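Local coordinates for nonstructural protein 2 (Human rotavirus C, PDB 2GU0) that probably binds single-stranded RNA, hydrolyses nucleoside and RNA 5'-triphosphates and unwinds helices as an octamer during viral genome replication and packaging, at residues 23-28 / 47-52. Residues are numbered along the deposited sequence; the frame is centred on the assembly and turned at random.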
loop_
_atom_site.group_PDB
_atom_site.type_symbol
_atom_site.label_atom_id
_atom_site.label_comp_id
_atom_site.label_asym_id
_atom_site.label_seq_id
_atom_site.Cartn_x
_atom_site.Cartn_y
_atom_site.Cartn_z
ATOM N N ASN A 23 -15.256 27.411 -11.076
ATOM C CA ASN A 23 -14.450 26.199 -11.050
ATOM C C ASN A 23 -13.196 26.258 -11.909
ATOM O O ASN A 23 -13.065 27.130 -12.780
ATOM C CB ASN A 23 -15.301 24.972 -11.403
ATOM C CG ASN A 23 -15.703 24.930 -12.851
ATOM O OD1 ASN A 23 -14.874 24.703 -13.728
ATOM N ND2 ASN A 23 -16.985 25.144 -13.116
ATOM N N LYS A 24 -12.276 25.323 -11.648
ATOM C CA LYS A 24 -11.006 25.271 -12.355
ATOM C C LYS A 24 -11.119 25.028 -13.841
ATOM O O LYS A 24 -10.311 25.534 -14.611
ATOM C CB LYS A 24 -10.090 24.221 -11.738
ATOM C CG LYS A 24 -10.518 22.793 -11.970
ATOM C CD LYS A 24 -9.605 21.830 -11.231
ATOM C CE LYS A 24 -10.208 20.426 -11.219
ATOM N NZ LYS A 24 -9.427 19.477 -10.378
ATOM N N LYS A 25 -12.099 24.248 -14.271
ATOM C CA LYS A 25 -12.225 24.029 -15.705
ATOM C C LYS A 25 -12.621 25.352 -16.339
ATOM O O LYS A 25 -12.074 25.742 -17.366
ATOM C CB LYS A 25 -13.262 22.947 -16.010
ATOM C CG LYS A 25 -12.930 21.624 -15.361
ATOM C CD LYS A 25 -11.557 21.117 -15.775
ATOM C CE LYS A 25 -11.649 20.287 -17.022
ATOM N NZ LYS A 25 -12.533 19.106 -16.768
ATOM N N ALA A 26 -13.565 26.050 -15.716
ATOM C CA ALA A 26 -13.983 27.332 -16.241
ATOM C C ALA A 26 -12.708 28.144 -16.464
ATOM O O ALA A 26 -12.384 28.515 -17.590
ATOM C CB ALA A 26 -14.882 28.018 -15.261
ATOM N N VAL A 27 -11.969 28.387 -15.386
ATOM C CA VAL A 27 -10.722 29.137 -15.461
ATOM C C VAL A 27 -9.800 28.615 -16.562
ATOM O O VAL A 27 -9.295 29.383 -17.361
ATOM C CB VAL A 27 -9.973 29.088 -14.111
ATOM C CG1 VAL A 27 -8.642 29.830 -14.207
ATOM C CG2 VAL A 27 -10.838 29.702 -13.032
ATOM N N GLN A 28 -9.579 27.310 -16.610
ATOM C CA GLN A 28 -8.709 26.729 -17.629
ATOM C C GLN A 28 -9.171 27.124 -19.025
ATOM O O GLN A 28 -8.360 27.454 -19.893
ATOM C CB GLN A 28 -8.684 25.202 -17.482
ATOM C CG GLN A 28 -8.276 24.433 -18.722
ATOM C CD GLN A 28 -8.094 22.946 -18.442
ATOM O OE1 GLN A 28 -8.790 22.376 -17.599
ATOM N NE2 GLN A 28 -7.167 22.311 -19.158
ATOM N N ILE A 47 -19.558 28.278 -21.385
ATOM C CA ILE A 47 -20.563 27.410 -21.977
ATOM C C ILE A 47 -20.558 26.048 -21.284
ATOM O O ILE A 47 -21.498 25.705 -20.570
ATOM C CB ILE A 47 -20.340 27.225 -23.489
ATOM C CG1 ILE A 47 -20.160 28.591 -24.150
ATOM C CG2 ILE A 47 -21.537 26.536 -24.107
ATOM C CD1 ILE A 47 -19.983 28.538 -25.644
ATOM N N LEU A 48 -19.505 25.273 -21.457
ATOM C CA LEU A 48 -19.473 23.969 -20.813
ATOM C C LEU A 48 -19.225 23.943 -19.284
ATOM O O LEU A 48 -19.707 23.039 -18.588
ATOM C CB LEU A 48 -18.429 23.094 -21.499
ATOM C CG LEU A 48 -18.683 22.810 -22.973
ATOM C CD1 LEU A 48 -17.648 21.813 -23.490
ATOM C CD2 LEU A 48 -20.093 22.271 -23.132
ATOM N N TYR A 49 -18.491 24.924 -18.758
ATOM C CA TYR A 49 -18.169 24.929 -17.333
ATOM C C TYR A 49 -18.635 26.134 -16.539
ATOM O O TYR A 49 -18.109 26.420 -15.463
ATOM C CB TYR A 49 -16.657 24.778 -17.134
ATOM C CG TYR A 49 -16.067 23.531 -17.744
ATOM C CD1 TYR A 49 -15.099 23.621 -18.734
ATOM C CD2 TYR A 49 -16.459 22.260 -17.322
ATOM C CE1 TYR A 49 -14.528 22.483 -19.296
ATOM C CE2 TYR A 49 -15.891 21.108 -17.878
ATOM C CZ TYR A 49 -14.925 21.232 -18.868
ATOM O OH TYR A 49 -14.353 20.127 -19.451
ATOM N N GLY A 50 -19.624 26.842 -17.051
ATOM C CA GLY A 50 -20.111 27.991 -16.323
ATOM C C GLY A 50 -19.337 29.267 -16.588
ATOM O O GLY A 50 -18.684 29.424 -17.617
ATOM N N VAL A 51 -19.401 30.178 -15.632
ATOM C CA VAL A 51 -18.749 31.462 -15.752
ATOM C C VAL A 51 -17.347 31.521 -15.184
ATOM O O VAL A 51 -17.130 31.182 -14.020
ATOM C CB VAL A 51 -19.610 32.548 -15.066
ATOM C CG1 VAL A 51 -18.906 33.897 -15.117
ATOM C CG2 VAL A 51 -20.965 32.606 -15.744
ATOM N N ALA A 52 -16.407 31.973 -16.011
ATOM C CA ALA A 52 -15.019 32.127 -15.610
ATOM C C ALA A 52 -14.781 33.598 -15.271
ATOM O O ALA A 52 -15.624 34.453 -15.525
ATOM C CB ALA A 52 -14.126 31.707 -16.723
#
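Lys25 lays its CB over the middle of one face of the Tyr49 ring, a CH-pi contact with CB 3.2 Å from the ring centroid. Tyr49 carries CG beside its backbone N, anti to the carbonyl carbon (chi1 -58°), which puts CG on the side of helix 24-32. Beyond CB the lysine chain bends at each later torsion. Lysine suits this place because its methylenes can pack on an aromatic ring while its ammonium end has a weak, long ion pair with Asp120 of a neighbouring subunit.

Beside this stack, Ala26 CB sits 4.1 Å from Tyr49 CB and 4.0 Å from Ala52 CB. The small methyl groups of the two alanines suit a place where helix and strand backbones approach with CA atoms 4.9 Å apart. Ala26, Tyr49 and Ala52 are buried and form the packed part, whereas Lys25 and Asn23 are partly exposed and make up the looser side.

Asn23 works in both directions: its OD1 accepts from Ala26 N at 2.7 Å, while ND2 donates to Tyr49 O at 2.9 Å, with its amide plane nearly perpendicular to the ring. An amide suits this site since it offers an acceptor and a donor together. The arrangement is an asparagine N-cap whose other arm ties the helix start to the turn of the two-stranded antiparallel hairpin 44-45/51-52, within the N-terminal region of NSP2.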